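Long-range contacts in endo-1,4-beta-xylanase C (Paenibacillus barcinonensis, PDB 4XUP), which hydrolyses internal beta-1,4-xylosidic bonds of xylan, with this fragment supplying its N-terminal tandem of CBM22 carbohydrate-binding domains, which seems to contribute to thermal stability: residues A87-T92 against L137-A142; E94-N99 against G130-L135; S214-G219 against T306-S311; H218-E223 against I320-D325; K257-D262 against T295-L300. All coordinates share one frame; numbering follows the deposited sequence.

Contact 1: A87-T92 against L137-A142. Unlike the reference sequence in segment 87-92: A87 (reference Pro).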
# COMPACT_ATOMS: atom_id res chain seq x y z
N ALA A 87 11.40 30.94 5.06
CA ALA A 87 10.62 30.59 3.89
C ALA A 87 10.15 29.17 3.98
O ALA A 87 10.74 28.33 4.65
CB ALA A 87 11.41 30.81 2.61
N ASP A 88 9.09 28.93 3.23
CA ASP A 88 8.41 27.63 3.19
C ASP A 88 8.95 26.75 2.03
O ASP A 88 8.98 27.16 0.88
CB ASP A 88 6.91 27.82 3.10
CG ASP A 88 6.29 28.39 4.42
OD1 ASP A 88 7.00 28.99 5.29
OD2 ASP A 88 5.06 28.25 4.60
N LEU A 89 9.40 25.56 2.39
CA LEU A 89 9.97 24.57 1.45
C LEU A 89 9.19 23.26 1.37
O LEU A 89 8.67 22.77 2.35
CB LEU A 89 11.39 24.18 1.83
CG LEU A 89 12.49 25.02 1.20
CD1 LEU A 89 12.31 26.46 1.64
CD2 LEU A 89 13.88 24.54 1.58
N LYS A 90 9.18 22.69 0.18
CA LYS A 90 8.57 21.39 -0.05
C LYS A 90 9.16 20.68 -1.28
O LYS A 90 9.70 21.29 -2.20
CB LYS A 90 7.06 21.47 -0.19
CG LYS A 90 6.60 22.13 -1.46
CD LYS A 90 5.09 22.25 -1.49
CE LYS A 90 4.63 22.75 -2.84
NZ LYS A 90 3.17 22.80 -3.01
N PHE A 91 8.99 19.37 -1.25
CA PHE A 91 9.28 18.52 -2.36
C PHE A 91 8.03 18.40 -3.25
O PHE A 91 6.90 18.21 -2.77
CB PHE A 91 9.67 17.13 -1.94
CG PHE A 91 11.06 17.03 -1.40
CD1 PHE A 91 12.17 17.31 -2.22
CD2 PHE A 91 11.29 16.64 -0.09
CE1 PHE A 91 13.46 17.19 -1.74
CE2 PHE A 91 12.58 16.53 0.39
CZ PHE A 91 13.67 16.81 -0.43
N THR A 92 8.28 18.49 -4.55
CA THR A 92 7.26 18.34 -5.57
C THR A 92 7.79 17.42 -6.63
O THR A 92 8.95 17.44 -6.98
CB THR A 92 6.90 19.69 -6.22
OG1 THR A 92 6.36 20.58 -5.24
CG2 THR A 92 5.84 19.53 -7.33
N LEU A 137 12.91 20.46 -5.30
CA LEU A 137 12.78 21.13 -4.03
C LEU A 137 12.51 22.62 -4.23
O LEU A 137 13.36 23.37 -4.69
CB LEU A 137 14.03 20.93 -3.19
CG LEU A 137 14.05 21.62 -1.82
CD1 LEU A 137 12.95 21.10 -0.91
CD2 LEU A 137 15.41 21.45 -1.16
N GLU A 138 11.34 23.02 -3.78
CA GLU A 138 10.71 24.27 -4.17
C GLU A 138 10.41 25.15 -2.99
O GLU A 138 10.07 24.65 -1.93
CB GLU A 138 9.31 23.89 -4.73
CG GLU A 138 8.75 24.75 -5.82
CD GLU A 138 7.40 24.28 -6.33
OE1 GLU A 138 6.93 23.16 -5.98
OE2 GLU A 138 6.80 25.04 -7.12
N SER A 139 10.40 26.45 -3.21
CA SER A 139 9.84 27.38 -2.25
C SER A 139 8.93 28.41 -2.88
O SER A 139 9.21 28.90 -3.97
CB SER A 139 10.94 28.13 -1.50
OG SER A 139 10.35 29.06 -0.59
N THR A 140 7.89 28.78 -2.16
CA THR A 140 6.97 29.88 -2.61
C THR A 140 7.69 31.23 -2.63
O THR A 140 7.38 32.10 -3.42
CB THR A 140 5.69 30.01 -1.78
OG1 THR A 140 6.01 30.02 -0.38
CG2 THR A 140 4.78 28.83 -2.09
N ASP A 141 8.68 31.37 -1.75
CA ASP A 141 9.62 32.49 -1.80
C ASP A 141 10.56 32.25 -2.99
O ASP A 141 11.46 31.42 -2.95
CB ASP A 141 10.42 32.66 -0.49
CG ASP A 141 11.40 33.84 -0.53
OD1 ASP A 141 11.59 34.46 -1.60
OD2 ASP A 141 12.01 34.14 0.51
N ALA A 142 10.36 33.03 -4.04
CA ALA A 142 11.06 32.84 -5.34
C ALA A 142 12.53 33.20 -5.31
O ALA A 142 13.28 32.87 -6.22
CB ALA A 142 10.37 33.62 -6.45
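A trans first torsion (chi1 178°) carries the branched end of L137 toward F91, whose CG stands beside its own backbone N (chi1 -76°). CD1 of L137 is thereby laid over one face of the F91 ring, 4.2 Å from the centroid and displaced toward the rim, a CH-pi contact between two side chains that meet at a slant. The same methyl approaches the backbone, with L137 CD1 3.5 Å from K90 O. On the opposite face of the sheet, E138 reaches out fully extended beyond CG, and T92 OG1 donates to E138 OE1 at 2.7 Å, nearly in line with the C-O bond. K90 runs alongside E138 in the same direction; K90 NZ stays 4.8 Å from E138 OE1, too far for an ion pair, although its charge may still favour the ionised carboxylate. Between these two faces the strands are joined antiparallel by K90 N to E138 O at 3.0 Å and E138 N to K90 O at 2.9 Å. This pairing illustrates the design of the CBM22 beta-sandwich: L89 and L137 pack inward on V78 of the facing sheet, whereas K90, T92 and E138 lie on the sheet face turned away from V78, consistent with the xylan-binding face of CBM22 relatives. Farther along, S139 OG donates to D88 O at 2.8 Å, approaching from 39° above the carbonyl plane, and takes a weak bond from D141 N as the chain leaves the strand. There D141 CB rests 3.7 Å from A87 CB, while R51 binds the carbonyl oxygens of both S139 and D141.

Contact 2: E94-N99 against G130-L135. Unlike the reference sequence in segment 94-99: G98 (reference Arg).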
# COMPACT_ATOMS: atom_id res chain seq x y z
N GLU A 94 7.19 16.75 -10.57
CA GLU A 94 6.66 17.06 -11.91
C GLU A 94 6.58 15.78 -12.66
O GLU A 94 7.59 15.11 -12.90
CB GLU A 94 7.56 18.00 -12.70
CG GLU A 94 6.97 18.51 -14.01
CD GLU A 94 7.90 19.49 -14.72
OE1 GLU A 94 8.93 19.00 -15.28
OE2 GLU A 94 7.59 20.72 -14.70
N ARG A 95 5.38 15.49 -13.11
CA ARG A 95 5.08 14.21 -13.78
C ARG A 95 4.41 14.43 -15.13
O ARG A 95 3.47 15.23 -15.28
CB ARG A 95 4.17 13.34 -12.89
CG ARG A 95 3.70 12.03 -13.52
CD ARG A 95 3.02 11.14 -12.51
NE ARG A 95 1.96 11.88 -11.84
CZ ARG A 95 0.70 12.01 -12.28
NH1 ARG A 95 0.29 11.40 -13.38
NH2 ARG A 95 -0.16 12.74 -11.58
N ARG A 96 4.89 13.70 -16.10
CA ARG A 96 4.22 13.64 -17.40
C ARG A 96 3.22 12.51 -17.35
O ARG A 96 3.61 11.34 -17.30
CB ARG A 96 5.21 13.43 -18.54
CG ARG A 96 5.63 14.69 -19.24
CD ARG A 96 6.60 14.38 -20.37
NE ARG A 96 7.53 15.49 -20.60
CZ ARG A 96 8.45 15.46 -21.55
NH1 ARG A 96 8.57 14.39 -22.36
NH2 ARG A 96 9.26 16.49 -21.71
N ASP A 97 1.95 12.87 -17.45
CA ASP A 97 0.86 11.87 -17.36
C ASP A 97 0.77 11.01 -18.64
O ASP A 97 1.64 11.06 -19.53
CB ASP A 97 -0.51 12.48 -16.93
CG ASP A 97 -1.22 13.26 -18.03
OD1 ASP A 97 -0.90 13.11 -19.22
OD2 ASP A 97 -2.11 14.04 -17.67
N GLY A 98 -0.26 10.18 -18.67
CA GLY A 98 -0.41 9.13 -19.71
C GLY A 98 -0.46 9.67 -21.12
O GLY A 98 -0.03 8.99 -22.07
N ASN A 99 -0.98 10.89 -21.25
CA ASN A 99 -1.09 11.58 -22.55
C ASN A 99 -0.14 12.77 -22.69
O ASN A 99 -0.34 13.65 -23.50
CB ASN A 99 -2.54 11.92 -22.93
CG ASN A 99 -3.26 12.69 -21.89
OD1 ASN A 99 -2.85 13.78 -21.57
ND2 ASN A 99 -4.38 12.15 -21.37
N GLY A 130 2.37 7.49 -15.87
CA GLY A 130 3.35 8.48 -16.23
C GLY A 130 4.59 8.04 -16.95
O GLY A 130 5.00 6.89 -16.92
N SER A 131 5.15 9.01 -17.66
CA SER A 131 6.20 8.72 -18.65
C SER A 131 7.53 9.20 -18.12
O SER A 131 8.56 8.53 -18.31
CB SER A 131 5.89 9.32 -20.03
OG SER A 131 5.63 10.69 -19.93
N SER A 132 7.53 10.34 -17.45
CA SER A 132 8.76 10.87 -16.83
C SER A 132 8.40 11.46 -15.47
O SER A 132 7.26 11.87 -15.23
CB SER A 132 9.39 11.95 -17.68
OG SER A 132 8.66 13.16 -17.58
N LEU A 133 9.38 11.42 -14.59
CA LEU A 133 9.22 11.95 -13.22
C LEU A 133 10.42 12.77 -12.82
O LEU A 133 11.57 12.31 -12.87
CB LEU A 133 8.99 10.88 -12.18
CG LEU A 133 7.51 10.50 -12.09
CD1 LEU A 133 7.25 9.58 -13.25
CD2 LEU A 133 7.10 9.84 -10.79
N LEU A 134 10.12 13.97 -12.39
CA LEU A 134 11.11 14.92 -11.96
C LEU A 134 10.80 15.46 -10.56
O LEU A 134 9.84 16.17 -10.35
CB LEU A 134 11.26 16.06 -12.94
CG LEU A 134 12.41 16.98 -12.54
CD1 LEU A 134 13.77 16.42 -12.93
CD2 LEU A 134 12.24 18.39 -13.11
N LEU A 135 11.65 15.08 -9.62
CA LEU A 135 11.55 15.56 -8.22
C LEU A 135 12.31 16.87 -8.08
O LEU A 135 13.36 17.03 -8.65
CB LEU A 135 12.13 14.56 -7.23
CG LEU A 135 12.17 15.01 -5.77
CD1 LEU A 135 10.81 15.04 -5.15
CD2 LEU A 135 13.06 14.12 -4.95
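The carbonyl of R96 is gripped by S131: S131 N donates to R96 O at 2.8 Å, almost head-on, and S131 OG adds a weak bond to R96 O at 3.4 Å. The R96 chain, extended from CG to NE, then passes S132, bringing R96 CD 3.7 Å from S132 OG. Two residue pairs further along, E94 N donates to L134 O at 2.7 Å, and L134 N returns a bond to E94 O at 2.8 Å, in the carbonyl plane. E94 and L134 point the same way, side by side, L134 CD2 lying 4.0 Å from E94 OE1. This is the antiparallel pairing of strands 87-96 and 132-139 within one sheet of the first CBM22 sandwich. On the other face R95 CG comes within 4.3 Å of L133 CD1, and L133 continues onto V93, Y125 and Y127. Beyond this shell, the carboxylate of E94 is fixed by a hydrogen bond from Y104 and a salt bridge to R27. R95, bent at chi3 (53°), turns its guanidinium to a salt bridge with D105 and a hydrogen bond to Q129 O. Where the strand ends, D97 OD1 accepts from N99 N at 3.0 Å in an Asx turn and also from D101 N.

Contact 3: S214-G219 against T306-S311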
# COMPACT_ATOMS: atom_id res chain seq x y z
N SER A 214 -10.43 -27.36 14.27
CA SER A 214 -11.13 -28.35 15.13
C SER A 214 -12.63 -28.13 15.20
O SER A 214 -13.35 -28.87 15.87
CB SER A 214 -10.58 -28.36 16.58
OG SER A 214 -10.85 -27.14 17.25
N GLU A 215 -13.09 -27.13 14.48
CA GLU A 215 -14.53 -26.84 14.36
C GLU A 215 -14.81 -26.39 12.94
O GLU A 215 -13.91 -25.95 12.22
CB GLU A 215 -14.96 -25.75 15.33
CG GLU A 215 -14.70 -26.05 16.80
CD GLU A 215 -15.65 -27.08 17.40
OE1 GLU A 215 -16.61 -27.53 16.73
OE2 GLU A 215 -15.42 -27.47 18.57
N THR A 216 -16.04 -26.55 12.50
CA THR A 216 -16.39 -26.27 11.09
C THR A 216 -16.33 -24.74 10.77
O THR A 216 -15.91 -24.30 9.69
CB THR A 216 -17.78 -26.90 10.85
OG1 THR A 216 -17.94 -27.29 9.49
CG2 THR A 216 -18.90 -25.98 11.30
N TYR A 217 -16.74 -23.96 11.77
CA TYR A 217 -16.75 -22.50 11.74
C TYR A 217 -15.33 -21.86 11.77
O TYR A 217 -15.18 -20.67 11.53
CB TYR A 217 -17.62 -21.93 12.88
CG TYR A 217 -17.13 -22.16 14.29
CD1 TYR A 217 -16.26 -21.25 14.91
CD2 TYR A 217 -17.56 -23.25 15.05
CE1 TYR A 217 -15.81 -21.43 16.21
CE2 TYR A 217 -17.13 -23.45 16.36
CZ TYR A 217 -16.25 -22.53 16.93
OH TYR A 217 -15.77 -22.74 18.22
N HIS A 218 -14.32 -22.66 12.07
CA HIS A 218 -12.94 -22.23 12.00
C HIS A 218 -12.52 -21.93 10.56
O HIS A 218 -12.64 -22.75 9.65
CB HIS A 218 -11.98 -23.25 12.60
CG HIS A 218 -12.09 -23.37 14.09
ND1 HIS A 218 -11.46 -24.36 14.80
CD2 HIS A 218 -12.72 -22.60 15.00
CE1 HIS A 218 -11.71 -24.22 16.09
NE2 HIS A 218 -12.46 -23.15 16.24
N GLY A 219 -11.94 -20.75 10.40
CA GLY A 219 -11.46 -20.29 9.09
C GLY A 219 -10.98 -18.85 9.14
O GLY A 219 -11.11 -18.20 10.17
N THR A 306 -16.10 -24.33 6.50
CA THR A 306 -16.74 -25.57 5.95
C THR A 306 -18.17 -25.66 6.50
O THR A 306 -18.48 -25.02 7.51
CB THR A 306 -15.95 -26.85 6.21
OG1 THR A 306 -15.71 -27.02 7.61
CG2 THR A 306 -14.62 -26.80 5.46
N PRO A 307 -19.06 -26.41 5.81
CA PRO A 307 -20.47 -26.36 6.20
C PRO A 307 -20.70 -26.77 7.63
O PRO A 307 -20.03 -27.65 8.14
CB PRO A 307 -21.15 -27.32 5.23
CG PRO A 307 -20.29 -27.28 4.01
CD PRO A 307 -18.89 -27.17 4.55
N TRP A 308 -21.66 -26.10 8.24
CA TRP A 308 -21.88 -26.18 9.67
C TRP A 308 -22.36 -27.56 10.13
O TRP A 308 -23.24 -28.18 9.54
CB TRP A 308 -22.78 -25.03 10.15
CG TRP A 308 -23.08 -25.03 11.63
CD1 TRP A 308 -22.42 -24.31 12.60
CD2 TRP A 308 -24.12 -25.75 12.30
NE1 TRP A 308 -22.99 -24.55 13.83
CE2 TRP A 308 -24.03 -25.42 13.68
CE3 TRP A 308 -25.12 -26.65 11.88
CZ2 TRP A 308 -24.91 -25.97 14.65
CZ3 TRP A 308 -26.00 -27.19 12.84
CH2 TRP A 308 -25.88 -26.85 14.21
N LYS A 309 -21.71 -28.06 11.18
CA LYS A 309 -22.15 -29.22 11.96
C LYS A 309 -21.89 -28.96 13.43
O LYS A 309 -20.98 -28.20 13.79
CB LYS A 309 -21.36 -30.49 11.63
CG LYS A 309 -21.38 -30.98 10.21
CD LYS A 309 -20.25 -31.98 10.03
CE LYS A 309 -20.56 -33.10 9.06
NZ LYS A 309 -20.74 -32.57 7.69
N GLN A 310 -22.64 -29.65 14.28
CA GLN A 310 -22.43 -29.59 15.75
C GLN A 310 -21.14 -30.33 16.13
O GLN A 310 -20.75 -31.27 15.44
CB GLN A 310 -23.64 -30.16 16.50
CG GLN A 310 -23.71 -29.88 18.01
CD GLN A 310 -23.56 -28.38 18.34
OE1 GLN A 310 -24.48 -27.66 18.00
NE2 GLN A 310 -22.45 -27.90 19.00
N SER A 311 -20.49 -29.87 17.20
CA SER A 311 -19.18 -30.42 17.67
C SER A 311 -19.13 -31.94 17.73
O SER A 311 -18.16 -32.55 17.25
CB SER A 311 -18.80 -29.89 19.05
OG SER A 311 -18.28 -28.58 18.95
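T216 plugs into the bend of residues 306-311 with its two branches set to different tasks. Its first torsion (chi1 -151°) sends OG1 toward P307, where T216 OG1 donates to P307 O at a very short modelled 2.5 Å, from 54° above the carbonyl plane. The methyl turns toward the next residues of the same bend, T216 CG2 lying 3.4 Å from W308 CA and 3.5 Å from K309 N, and it meets the indole only obliquely. T216 and T306 cross at an angle, and T306 N donates to T216 O at 3.2 Å; the T306 hydroxyl has hydrogen bonds with R213 and D318 O. E215, folded back at chi2 (-73°), presents the syn side of its carboxylate to S311, so that S311 OG donates to E215 OE1 at 3.0 Å. Its CB meanwhile sits over the centre of the H218 ring. Replacing E215 with an alanine would probably leave S311 OG without this acceptor and its side chain freer to turn. The two loops lie at one end of the second CBM22 sandwich: 214-219 links strands 206-211 and 221-223, while 306-311 follows strand 297-305 and its P307 leans on Q249, V250 and N252 of strand 248-259.

Contact 4: H218-E223 against I320-D325. With CA (calcium ion), chain H.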
# COMPACT_ATOMS: atom_id res chain seq x y z
N HIS A 218 -14.32 -22.66 12.07
CA HIS A 218 -12.94 -22.23 12.00
C HIS A 218 -12.52 -21.93 10.56
O HIS A 218 -12.64 -22.75 9.65
CB HIS A 218 -11.98 -23.25 12.60
CG HIS A 218 -12.09 -23.37 14.09
ND1 HIS A 218 -11.46 -24.36 14.80
CD2 HIS A 218 -12.72 -22.60 15.00
CE1 HIS A 218 -11.71 -24.22 16.09
NE2 HIS A 218 -12.46 -23.15 16.24
N GLY A 219 -11.94 -20.75 10.40
CA GLY A 219 -11.46 -20.29 9.09
C GLY A 219 -10.98 -18.85 9.14
O GLY A 219 -11.11 -18.20 10.17
N PRO A 220 -10.37 -18.38 8.05
CA PRO A 220 -9.78 -17.06 8.05
C PRO A 220 -10.84 -15.97 7.89
O PRO A 220 -11.78 -16.11 7.11
CB PRO A 220 -8.87 -17.09 6.84
CG PRO A 220 -9.61 -17.93 5.87
CD PRO A 220 -10.34 -18.96 6.70
N LEU A 221 -10.66 -14.90 8.66
CA LEU A 221 -11.63 -13.83 8.76
C LEU A 221 -10.90 -12.50 8.65
O LEU A 221 -9.82 -12.31 9.21
CB LEU A 221 -12.43 -13.91 10.08
CG LEU A 221 -13.53 -12.85 10.34
CD1 LEU A 221 -14.69 -13.42 11.15
CD2 LEU A 221 -12.99 -11.60 11.03
N VAL A 222 -11.55 -11.57 7.98
CA VAL A 222 -11.06 -10.19 7.95
C VAL A 222 -12.17 -9.15 7.94
O VAL A 222 -13.18 -9.29 7.22
CB VAL A 222 -10.11 -9.95 6.78
CG1 VAL A 222 -10.82 -10.09 5.45
CG2 VAL A 222 -9.42 -8.58 6.92
N GLU A 223 -11.96 -8.11 8.74
CA GLU A 223 -12.87 -6.94 8.80
C GLU A 223 -12.72 -6.14 7.50
O GLU A 223 -11.60 -5.79 7.12
CB GLU A 223 -12.58 -6.05 10.01
CG GLU A 223 -13.40 -4.75 10.08
CD GLU A 223 -14.83 -4.95 10.55
OE1 GLU A 223 -15.03 -5.46 11.69
OE2 GLU A 223 -15.75 -4.54 9.80
N ILE A 320 -10.44 -30.01 7.60
CA ILE A 320 -9.26 -29.99 6.71
C ILE A 320 -8.66 -28.61 6.67
O ILE A 320 -9.40 -27.63 6.73
CB ILE A 320 -9.56 -30.42 5.26
CG1 ILE A 320 -10.82 -29.74 4.73
CG2 ILE A 320 -9.65 -31.95 5.18
CD1 ILE A 320 -10.73 -29.44 3.25
N PRO A 321 -7.33 -28.52 6.61
CA PRO A 321 -6.78 -27.23 6.37
C PRO A 321 -7.05 -26.80 4.95
O PRO A 321 -7.17 -27.64 4.06
CB PRO A 321 -5.26 -27.42 6.59
CG PRO A 321 -5.03 -28.87 6.46
CD PRO A 321 -6.29 -29.51 6.93
N PHE A 322 -7.13 -25.51 4.74
CA PHE A 322 -7.25 -24.95 3.41
C PHE A 322 -6.60 -23.59 3.24
O PHE A 322 -6.31 -22.86 4.21
CB PHE A 322 -8.71 -24.91 2.98
CG PHE A 322 -9.55 -23.98 3.78
CD1 PHE A 322 -9.68 -22.65 3.41
CD2 PHE A 322 -10.27 -24.45 4.88
CE1 PHE A 322 -10.49 -21.79 4.14
CE2 PHE A 322 -11.08 -23.59 5.62
CZ PHE A 322 -11.19 -22.25 5.25
N TYR A 323 -6.41 -23.26 1.98
CA TYR A 323 -5.71 -22.05 1.57
C TYR A 323 -6.69 -21.11 0.91
O TYR A 323 -7.66 -21.52 0.27
CB TYR A 323 -4.57 -22.34 0.59
CG TYR A 323 -3.59 -23.39 1.05
CD1 TYR A 323 -3.86 -24.74 0.90
CD2 TYR A 323 -2.36 -23.03 1.62
CE1 TYR A 323 -2.95 -25.70 1.32
CE2 TYR A 323 -1.45 -23.98 2.05
CZ TYR A 323 -1.74 -25.31 1.91
OH TYR A 323 -0.83 -26.25 2.33
N VAL A 324 -6.45 -19.83 1.11
CA VAL A 324 -7.18 -18.78 0.47
C VAL A 324 -6.19 -17.80 -0.15
O VAL A 324 -5.09 -17.62 0.32
CB VAL A 324 -8.05 -18.13 1.52
CG1 VAL A 324 -8.49 -16.74 1.15
CG2 VAL A 324 -9.23 -19.02 1.76
N ASP A 325 -6.61 -17.20 -1.26
CA ASP A 325 -5.75 -16.28 -2.08
C ASP A 325 -6.59 -15.42 -3.01
O ASP A 325 -7.78 -15.68 -3.19
CB ASP A 325 -4.76 -17.09 -2.92
CG ASP A 325 -3.57 -16.26 -3.42
OD1 ASP A 325 -3.47 -15.05 -3.14
OD2 ASP A 325 -2.72 -16.84 -4.11
CA CA H . -1.11 -15.04 -3.81
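F322 opens the contact by aiming its ring at P220: with CG lodged between backbone N and carbonyl carbon (chi1 66°), the ring leans across so that F322 CZ lies 3.7 Å from P220 CD. The two groups approach obliquely. G219 CA is next to the same corner, 4.3 Å from F322 CZ, and H218 O lies near the ring plane at the edge, 4.4 Å from F322 CE2. A304 and I251 of the facing sheet touch the ring as well. Y323, the next residue, points the other way and packs on S207 and K209 of the neighbouring strand. V324 returns to the P220 side, where V324 CG2 is 4.3 Å from P220 CG and in the plane of the F322 ring at its edge, so the valine flanks both partners. D325 leaves this apolar cluster and clasps the calcium ion with both oxygens, OD1 at 2.5 Å and OD2 at 2.4 Å from the metal; D177 O, E179, S204 and R206 O complete the coordination, and H202 N also bonds to OD2. With no hydrogen bond across it, and with strands 221-223 and 322-331 in different sheets, the contact is interior packing of a beta-sandwich, one strand of which binds calcium through D325.

Contact 5: K257-D262 against T295-L300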
# COMPACT_ATOMS: atom_id res chain seq x y z
N LYS A 257 -21.66 -10.06 10.65
CA LYS A 257 -22.18 -8.68 10.79
C LYS A 257 -22.36 -8.28 12.24
O LYS A 257 -22.82 -9.06 13.06
CB LYS A 257 -23.52 -8.47 10.07
CG LYS A 257 -23.51 -8.93 8.62
CD LYS A 257 -24.84 -8.68 7.93
CE LYS A 257 -24.91 -9.43 6.61
NZ LYS A 257 -26.23 -9.26 5.96
N GLU A 258 -21.97 -7.03 12.53
CA GLU A 258 -22.10 -6.43 13.87
C GLU A 258 -22.86 -5.12 13.76
O GLU A 258 -22.51 -4.26 12.94
CB GLU A 258 -20.74 -6.18 14.52
CG GLU A 258 -20.81 -5.59 15.93
CD GLU A 258 -19.48 -4.96 16.37
OE1 GLU A 258 -18.72 -5.64 17.10
OE2 GLU A 258 -19.18 -3.79 16.01
N PHE A 259 -23.88 -4.99 14.60
CA PHE A 259 -24.75 -3.81 14.65
C PHE A 259 -24.63 -3.08 15.98
O PHE A 259 -24.66 -3.68 17.05
CB PHE A 259 -26.20 -4.17 14.39
CG PHE A 259 -26.44 -4.70 13.02
CD1 PHE A 259 -26.70 -3.86 11.95
CD2 PHE A 259 -26.41 -6.07 12.78
CE1 PHE A 259 -26.90 -4.37 10.65
CE2 PHE A 259 -26.61 -6.58 11.50
CZ PHE A 259 -26.86 -5.73 10.43
N ASN A 260 -24.43 -1.76 15.88
CA ASN A 260 -24.38 -0.81 17.05
C ASN A 260 -23.37 -1.20 18.10
O ASN A 260 -23.63 -1.12 19.30
CB ASN A 260 -25.75 -0.70 17.74
CG ASN A 260 -26.84 -0.31 16.78
OD1 ASN A 260 -27.77 -1.08 16.55
ND2 ASN A 260 -26.73 0.88 16.20
N ARG A 261 -22.23 -1.67 17.63
CA ARG A 261 -21.16 -2.19 18.52
C ARG A 261 -21.65 -3.28 19.50
O ARG A 261 -21.05 -3.52 20.55
CB ARG A 261 -20.50 -1.06 19.29
CG ARG A 261 -19.67 -0.14 18.42
CD ARG A 261 -18.71 0.68 19.27
NE ARG A 261 -17.60 1.26 18.49
CZ ARG A 261 -16.47 0.64 18.15
NH1 ARG A 261 -16.23 -0.63 18.49
NH2 ARG A 261 -15.55 1.30 17.43
N ASP A 262 -22.72 -3.97 19.12
CA ASP A 262 -23.25 -5.08 19.92
C ASP A 262 -22.53 -6.39 19.55
O ASP A 262 -22.95 -7.12 18.66
CB ASP A 262 -24.76 -5.21 19.77
CG ASP A 262 -25.36 -6.28 20.70
OD1 ASP A 262 -24.63 -6.92 21.50
OD2 ASP A 262 -26.59 -6.51 20.60
N THR A 295 -29.19 1.11 9.55
CA THR A 295 -29.11 -0.18 10.31
C THR A 295 -28.26 -0.11 11.59
O THR A 295 -28.39 -0.93 12.48
CB THR A 295 -28.58 -1.36 9.45
OG1 THR A 295 -27.17 -1.21 9.22
CG2 THR A 295 -29.34 -1.49 8.09
N GLY A 296 -27.37 0.87 11.65
CA GLY A 296 -26.42 1.02 12.77
C GLY A 296 -25.23 0.06 12.67
O GLY A 296 -24.59 -0.28 13.68
N ILE A 297 -24.95 -0.38 11.45
CA ILE A 297 -23.89 -1.35 11.19
C ILE A 297 -22.52 -0.80 11.55
O ILE A 297 -22.13 0.25 11.07
CB ILE A 297 -23.88 -1.93 9.75
CG1 ILE A 297 -22.76 -2.98 9.64
CG2 ILE A 297 -23.73 -0.84 8.70
CD1 ILE A 297 -23.21 -4.29 9.05
N SER A 298 -21.83 -1.54 12.40
CA SER A 298 -20.50 -1.19 12.95
C SER A 298 -19.34 -2.18 12.63
O SER A 298 -18.17 -1.90 12.88
CB SER A 298 -20.59 -1.07 14.46
OG SER A 298 -21.08 -2.26 15.03
N GLY A 299 -19.69 -3.35 12.12
CA GLY A 299 -18.73 -4.39 11.73
C GLY A 299 -19.27 -5.25 10.59
O GLY A 299 -20.44 -5.64 10.58
N LEU A 300 -18.40 -5.54 9.64
CA LEU A 300 -18.70 -6.40 8.50
C LEU A 300 -17.43 -7.13 8.09
O LEU A 300 -16.50 -6.54 7.58
CB LEU A 300 -19.23 -5.63 7.32
CG LEU A 300 -19.73 -6.47 6.13
CD1 LEU A 300 -20.93 -7.31 6.53
CD2 LEU A 300 -20.12 -5.59 4.97
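E258 stands opposite both S298 and G299, a classic beta bulge in the antiparallel pairing of strands 248-259 and 297-305, one sheet of the second CBM22 sandwich. Among the backbone bonds, E258 O accepts twice from the same side of its plane, from S298 N at 2.9 Å and G299 N at 3.1 Å, while E258 N donates to G299 O at 2.8 Å. Past the bulge N260 N reaches G296 O at 2.7 Å, where the chain enters a type I' turn from F259 to D262. The side-chain polar bonds centre on S298. Its OG donates to E258 OE2 at 2.6 Å, using the anti lone pair of that oxygen, and R261 N donates to S298 OG at 2.9 Å; E258 OE1 is meanwhile paired with R301. With a valine in place of S298, E258 OE2 would probably lose its donor and the R261 amide of the turn this acceptor. Apolar and ring-edge contacts lie on the other face. The F259 ring turns its edge to T295, whose hydroxyl is hydrogen-bonded to A292 O, and rests against I297; F259 CE1 is 3.5 Å from T295 OG1. Farther back K257 and L300 run side by side, L300 CD1 3.7 Å from K257 CG.

Two sandwich domains divide the five contacts. Contacts 1 and 2 belong to the first CBM22 domain and share strands 87-96 and 132-139; contact 2 lies within the chain span that contact 1 closes, their centres are about 20 Å apart, and L135 touches F91 and T92. Both close before contacts 3, 4 and 5 open in the second domain, the centres of contacts 1 and 3 being about 60 Å apart. There contacts 3 and 4 share H218 and G219, and both span contact 5 in sequence. E223 OE2, 2.8 Å from L300 N, joins contacts 4 and 5 through neighbouring strands 221-223 and 297-305. Contacts 1, 2 and 5 pair strands, contact 4 joins two sheets and contact 3 ties loops.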